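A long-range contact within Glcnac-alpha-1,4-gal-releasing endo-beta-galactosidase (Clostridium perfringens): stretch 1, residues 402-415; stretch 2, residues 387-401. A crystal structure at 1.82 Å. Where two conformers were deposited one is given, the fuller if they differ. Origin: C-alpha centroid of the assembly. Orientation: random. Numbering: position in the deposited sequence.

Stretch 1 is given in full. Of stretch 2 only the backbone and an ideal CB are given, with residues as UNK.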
# COMPACT_ATOMS: atom_id res chain seq x y z
N TYR A 402 23.11 -15.10 5.76
CA TYR A 402 21.65 -15.17 5.77
C TYR A 402 21.30 -16.20 6.85
O TYR A 402 22.11 -17.08 7.18
CB TYR A 402 21.04 -15.58 4.40
CG TYR A 402 21.31 -17.02 4.05
CD1 TYR A 402 22.42 -17.37 3.28
CD2 TYR A 402 20.51 -18.05 4.57
CE1 TYR A 402 22.70 -18.70 2.98
CE2 TYR A 402 20.78 -19.38 4.29
CZ TYR A 402 21.87 -19.70 3.50
OH TYR A 402 22.14 -21.02 3.25
N GLY A 403 20.10 -16.07 7.41
CA GLY A 403 19.60 -17.01 8.40
C GLY A 403 18.24 -16.56 8.88
O GLY A 403 17.73 -15.51 8.48
N ASN A 404 17.66 -17.36 9.77
CA ASN A 404 16.39 -17.04 10.38
C ASN A 404 16.66 -16.31 11.71
O ASN A 404 17.11 -16.91 12.68
CB ASN A 404 15.56 -18.33 10.60
CG ASN A 404 14.15 -18.05 11.07
OD1 ASN A 404 13.82 -16.92 11.44
ND2 ASN A 404 13.28 -19.08 11.04
N VAL A 405 16.45 -15.00 11.71
CA VAL A 405 16.67 -14.17 12.90
C VAL A 405 15.49 -13.22 13.00
O VAL A 405 14.87 -12.89 11.97
CB VAL A 405 18.05 -13.41 12.87
CG1 VAL A 405 19.20 -14.37 12.58
CG2 VAL A 405 18.03 -12.24 11.90
N PRO A 406 15.12 -12.82 14.22
CA PRO A 406 13.94 -11.99 14.42
C PRO A 406 14.00 -10.64 13.70
O PRO A 406 15.11 -10.09 13.49
CB PRO A 406 13.90 -11.81 15.94
CG PRO A 406 14.52 -13.07 16.45
CD PRO A 406 15.71 -13.24 15.51
N ASN A 407 12.83 -10.12 13.35
CA ASN A 407 12.72 -8.82 12.67
C ASN A 407 13.30 -7.66 13.48
O ASN A 407 13.73 -6.64 12.91
CB ASN A 407 11.24 -8.51 12.36
CG ASN A 407 10.61 -9.52 11.42
OD1 ASN A 407 11.28 -10.16 10.61
ND2 ASN A 407 9.28 -9.68 11.53
N THR A 408 13.32 -7.83 14.80
CA THR A 408 13.80 -6.79 15.72
C THR A 408 15.32 -6.76 15.91
O THR A 408 15.83 -5.86 16.58
CB THR A 408 13.16 -6.97 17.10
OG1 THR A 408 13.35 -8.33 17.51
CG2 THR A 408 11.64 -6.83 17.02
N TYR A 409 16.03 -7.74 15.35
CA TYR A 409 17.50 -7.77 15.46
C TYR A 409 18.13 -6.72 14.55
O TYR A 409 17.98 -6.79 13.33
CB TYR A 409 18.07 -9.17 15.15
CG TYR A 409 18.08 -10.10 16.36
CD1 TYR A 409 16.98 -10.15 17.23
CD2 TYR A 409 19.19 -10.89 16.64
CE1 TYR A 409 17.00 -10.98 18.35
CE2 TYR A 409 19.22 -11.73 17.77
CZ TYR A 409 18.11 -11.76 18.62
OH TYR A 409 18.12 -12.58 19.73
N TRP A 410 18.84 -5.77 15.13
CA TRP A 410 19.41 -4.67 14.34
C TRP A 410 20.50 -5.14 13.35
O TRP A 410 20.74 -4.47 12.34
CB TRP A 410 19.97 -3.58 15.24
CG TRP A 410 18.95 -2.75 15.99
CD1 TRP A 410 17.61 -2.99 16.15
CD2 TRP A 410 19.22 -1.54 16.69
NE1 TRP A 410 17.04 -2.00 16.91
CE2 TRP A 410 18.01 -1.09 17.25
CE3 TRP A 410 20.39 -0.78 16.90
CZ2 TRP A 410 17.92 0.09 18.00
CZ3 TRP A 410 20.30 0.40 17.65
CH2 TRP A 410 19.07 0.82 18.19
N THR A 411 21.14 -6.28 13.60
CA THR A 411 22.08 -6.82 12.61
C THR A 411 21.37 -7.28 11.33
O THR A 411 22.04 -7.55 10.33
CB THR A 411 22.87 -8.01 13.16
OG1 THR A 411 21.95 -8.99 13.64
CG2 THR A 411 23.69 -7.60 14.40
N SER A 412 20.05 -7.40 11.37
CA SER A 412 19.29 -7.75 10.17
C SER A 412 18.58 -6.56 9.51
O SER A 412 17.78 -6.74 8.56
CB SER A 412 18.26 -8.87 10.46
OG SER A 412 17.11 -8.37 11.15
N GLN A 413 18.86 -5.36 10.01
CA GLN A 413 18.18 -4.15 9.54
C GLN A 413 19.19 -3.28 8.79
O GLN A 413 20.33 -3.11 9.26
CB GLN A 413 17.59 -3.38 10.74
CG GLN A 413 16.45 -4.13 11.40
CD GLN A 413 15.76 -3.32 12.50
OE1 GLN A 413 15.98 -2.11 12.64
NE2 GLN A 413 14.91 -4.00 13.28
N TRP A 414 18.76 -2.78 7.63
CA TRP A 414 19.64 -2.11 6.66
C TRP A 414 19.09 -0.77 6.21
O TRP A 414 17.87 -0.58 6.13
CB TRP A 414 19.82 -3.01 5.43
CG TRP A 414 20.36 -4.33 5.80
CD1 TRP A 414 19.64 -5.46 6.09
CD2 TRP A 414 21.73 -4.66 5.99
NE1 TRP A 414 20.49 -6.49 6.41
CE2 TRP A 414 21.78 -6.03 6.36
CE3 TRP A 414 22.93 -3.95 5.86
CZ2 TRP A 414 22.99 -6.69 6.61
CZ3 TRP A 414 24.13 -4.61 6.10
CH2 TRP A 414 24.15 -5.96 6.48
N GLN A 415 20.00 0.15 5.88
CA GLN A 415 19.62 1.44 5.33
C GLN A 415 20.10 1.49 3.88
O GLN A 415 21.29 1.35 3.65
CB GLN A 415 20.33 2.54 6.13
CG GLN A 415 19.54 3.76 6.39
CD GLN A 415 20.32 4.82 7.18
OE1 GLN A 415 21.25 4.51 7.94
NE2 GLN A 415 19.91 6.06 7.02
N UNK A 387 11.94 -18.35 2.29
CA UNK A 387 11.30 -17.20 2.93
C UNK A 387 11.46 -17.06 4.45
O UNK A 387 10.98 -16.07 5.01
CB UNK A 387 9.80 -17.25 2.61
N UNK A 388 12.12 -18.02 5.10
CA UNK A 388 12.49 -17.83 6.51
C UNK A 388 13.84 -17.13 6.69
O UNK A 388 14.24 -16.81 7.81
CB UNK A 388 12.53 -19.19 7.22
N UNK A 389 14.55 -16.90 5.59
CA UNK A 389 15.94 -16.45 5.64
C UNK A 389 16.03 -14.96 5.34
O UNK A 389 15.49 -14.51 4.33
CB UNK A 389 16.80 -17.24 4.65
N UNK A 390 16.72 -14.21 6.20
CA UNK A 390 16.95 -12.79 5.99
C UNK A 390 18.46 -12.51 5.93
O UNK A 390 19.28 -13.30 6.42
CB UNK A 390 16.29 -11.97 7.10
N UNK A 391 18.82 -11.37 5.34
CA UNK A 391 20.21 -10.92 5.27
C UNK A 391 20.60 -10.28 6.60
O UNK A 391 19.90 -9.39 7.09
CB UNK A 391 20.41 -9.94 4.12
N UNK A 392 21.69 -10.74 7.19
CA UNK A 392 22.07 -10.25 8.54
C UNK A 392 23.56 -10.42 8.81
O UNK A 392 24.27 -11.10 8.05
CB UNK A 392 21.27 -10.99 9.62
N UNK A 393 24.04 -9.79 9.89
CA UNK A 393 25.42 -10.02 10.36
C UNK A 393 25.44 -10.35 11.86
O UNK A 393 26.26 -9.81 12.61
CB UNK A 393 26.29 -8.79 10.08
N UNK A 394 24.55 -11.24 12.29
CA UNK A 394 24.39 -11.52 13.72
C UNK A 394 25.60 -12.23 14.36
O UNK A 394 25.74 -12.23 15.58
CB UNK A 394 23.14 -12.38 13.93
N UNK A 395 26.47 -12.84 13.54
CA UNK A 395 27.72 -13.42 14.04
C UNK A 395 28.89 -12.43 13.99
O UNK A 395 29.96 -12.70 14.54
CB UNK A 395 28.07 -14.67 13.23
N UNK A 396 28.67 -11.28 13.33
CA UNK A 396 29.69 -10.23 13.22
C UNK A 396 31.04 -10.76 12.76
O UNK A 396 32.09 -10.50 13.40
CB UNK A 396 29.86 -9.52 14.57
N UNK A 397 31.03 -11.50 11.65
CA UNK A 397 32.24 -12.16 11.15
C UNK A 397 32.97 -11.35 10.08
O UNK A 397 33.96 -11.84 9.50
CB UNK A 397 31.88 -13.54 10.58
N UNK A 398 32.49 -10.14 9.80
CA UNK A 398 33.10 -9.28 8.78
C UNK A 398 32.57 -9.52 7.38
O UNK A 398 32.99 -8.85 6.42
CB UNK A 398 34.62 -9.48 8.78
N UNK A 399 31.65 -10.48 7.26
CA UNK A 399 31.06 -10.90 5.99
C UNK A 399 29.55 -11.06 6.14
O UNK A 399 29.05 -11.16 7.26
CB UNK A 399 31.69 -12.21 5.51
N UNK A 400 28.84 -11.12 5.02
CA UNK A 400 27.38 -11.10 5.02
C UNK A 400 26.77 -12.49 5.12
O UNK A 400 27.14 -13.40 4.36
CB UNK A 400 26.87 -10.41 3.75
N UNK A 401 25.83 -12.64 6.05
CA UNK A 401 25.18 -13.94 6.30
C UNK A 401 23.72 -13.92 5.84
O UNK A 401 23.16 -12.86 5.57
CB UNK A 401 25.25 -14.30 7.79

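Position 387 lies beyond the reach of stretch 1, so nothing visible selects its side chain; it is Pro387. At 388 the CA-to-CB bond points sideways and the ideal CB lies 3.9 Å from Asn404 ND2, at an open margin where a small or polar group would fit. Asn388 occupies it, and Asn388 O receives a CA-H...O contact from Asn404 CA at 3.4 Å.

At 389 the CB points sideways, 3.8 Å from Tyr402 CD2, beside an aromatic ring. A flexible or branched apolar chain would suit. The residue is Met389, whose SD sits at the ring edge, near its plane, 3.8 Å from Tyr402 CD2.

Position 390 pairs with Gly403 in an antiparallel bridge. Both hydrogen bonds are made by the main chain, 390 N to Gly403 O at 2.8 Å and Gly403 N to 390 O at 3.1 Å, so the side chain is left free. The 390 CB has Gly403 O at 4.1 Å, Ser412 CB at 5.0 Å and Val405 CG2 at 5.1 Å; a small residue, polar or not, is plausible. Ser390 is found, and a water lies 3.0 Å from its OG, also accepting from Val405 N.

At 391 the CB points to the sheet face that carries Tyr402 and lies 4.1 Å from Trp414 NE1, which donates to the 391 carbonyl O at 3.0 Å. The indole favors an aliphatic neighbor. Ile391 supplies one, its CG2 3.9 Å from Trp414 CZ2.

The CB at 392 is 3.8 Å from Ser412 CB and 4.2 Å from Val405 CG2, and Gly403 leaves space nearby for a flat ring or a medium aliphatic chain. His392 lays one ring face under Val405 CG1, 3.9 Å from the ring centroid. A CB on Gly403 would fall 2.9 Å from His392 NE2, a clash, so the glycine makes room for the ring.

Position 393 donates its N to Thr411 O at 3.0 Å. The 393 CB lies 5.1 Å from Trp414 CH2; a compact branched residue would fit. Thr393 places CG2 3.9 Å from Trp414 CH2.

At 394 the CB is 3.6 Å from Thr411 OG1, a hydroxyl that invites an acceptor, whether Asp, Glu, Asn or Gln. Glu394 bends its end inward, and Thr411 OG1 donates to Glu394 OE2 at 2.6 Å; a water donates to the same OE2 and accepts from Thr411 N.

At 395 the CA-to-CB bond points away and many residues would do; it is Ser395. At 396 phi and psi are both positive, which favors Gly or Asn, yet Tyr396 is present and reaches Thr411 CG2 with its OH at 3.3 Å.

Positions 397 and 399 are out of reach and unconstrained by stretch 1; they are Glu397 and Val399. At 398, with phi at 87°, a CB would jam against the preceding carbonyl O, calling for Gly398. At 400 a long apolar chain could reach the indole: Leu400 CD1 lies 3.6 Å from Trp414 CH2. At 401, joined directly to Tyr402, the CA-to-CB bond points sideways and many side chains would do; it is Gln401, whose end leads away.

Stretch 2 387-401: PNMSIHTESYEGVLQ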
# COMPACT_ATOMS: atom_id res chain seq x y z
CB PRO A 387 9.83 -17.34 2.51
CG PRO A 387 9.64 -18.78 2.29
CD PRO A 387 10.94 -19.28 1.71
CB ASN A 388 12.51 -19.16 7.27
CG ASN A 388 11.11 -19.66 7.61
OD1 ASN A 388 10.19 -18.87 7.85
ND2 ASN A 388 10.95 -20.98 7.63
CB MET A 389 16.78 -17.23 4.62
CG MET A 389 16.75 -18.75 4.82
SD MET A 389 17.44 -19.20 6.41
CE MET A 389 16.23 -20.34 7.06
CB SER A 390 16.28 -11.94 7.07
OG SER A 390 16.78 -12.25 8.36
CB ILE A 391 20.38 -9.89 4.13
CG1 ILE A 391 19.92 -10.51 2.80
CG2 ILE A 391 21.85 -9.46 4.07
CD1 ILE A 391 20.25 -9.65 1.55
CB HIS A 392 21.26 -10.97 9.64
CG HIS A 392 21.65 -12.40 9.83
ND1 HIS A 392 22.74 -12.79 10.58
CD2 HIS A 392 21.11 -13.54 9.33
CE1 HIS A 392 22.86 -14.11 10.55
NE2 HIS A 392 21.88 -14.59 9.80
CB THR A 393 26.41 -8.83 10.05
OG1 THR A 393 25.98 -7.64 10.74
CG2 THR A 393 26.38 -8.45 8.57
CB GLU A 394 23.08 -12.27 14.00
CG GLU A 394 22.74 -12.55 15.47
CD GLU A 394 22.68 -11.32 16.38
OE1 GLU A 394 22.81 -11.48 17.63
OE2 GLU A 394 22.49 -10.18 15.88
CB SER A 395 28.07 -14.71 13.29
OG SER A 395 27.02 -15.65 13.40
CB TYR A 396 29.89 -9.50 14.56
CG TYR A 396 28.67 -8.93 15.24
CD1 TYR A 396 27.89 -9.71 16.10
CD2 TYR A 396 28.32 -7.59 15.06
CE1 TYR A 396 26.80 -9.18 16.76
CE2 TYR A 396 27.22 -7.04 15.72
CZ TYR A 396 26.47 -7.84 16.57
OH TYR A 396 25.39 -7.30 17.24
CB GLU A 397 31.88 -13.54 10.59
CG GLU A 397 31.39 -14.53 11.65
CD GLU A 397 31.05 -15.90 11.07
OE1 GLU A 397 30.93 -16.03 9.83
OE2 GLU A 397 30.88 -16.85 11.88
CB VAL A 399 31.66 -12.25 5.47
CG1 VAL A 399 33.12 -12.04 5.03
CG2 VAL A 399 31.58 -13.34 6.54
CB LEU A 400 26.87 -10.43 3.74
CG LEU A 400 25.43 -9.93 3.69
CD1 LEU A 400 25.14 -8.95 4.81
CD2 LEU A 400 25.16 -9.26 2.31
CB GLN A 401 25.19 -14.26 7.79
CG GLN A 401 26.58 -14.38 8.43
CD GLN A 401 26.50 -14.41 9.93
OE1 GLN A 401 26.68 -13.38 10.59
NE2 GLN A 401 26.19 -15.59 10.49
O HOH W 1 14.73 -14.30 9.04
O HOH W 2 17.46 -8.44 6.48
O HOH W 3 22.60 -17.30 10.37
O HOH W 4 21.14 -7.59 16.43
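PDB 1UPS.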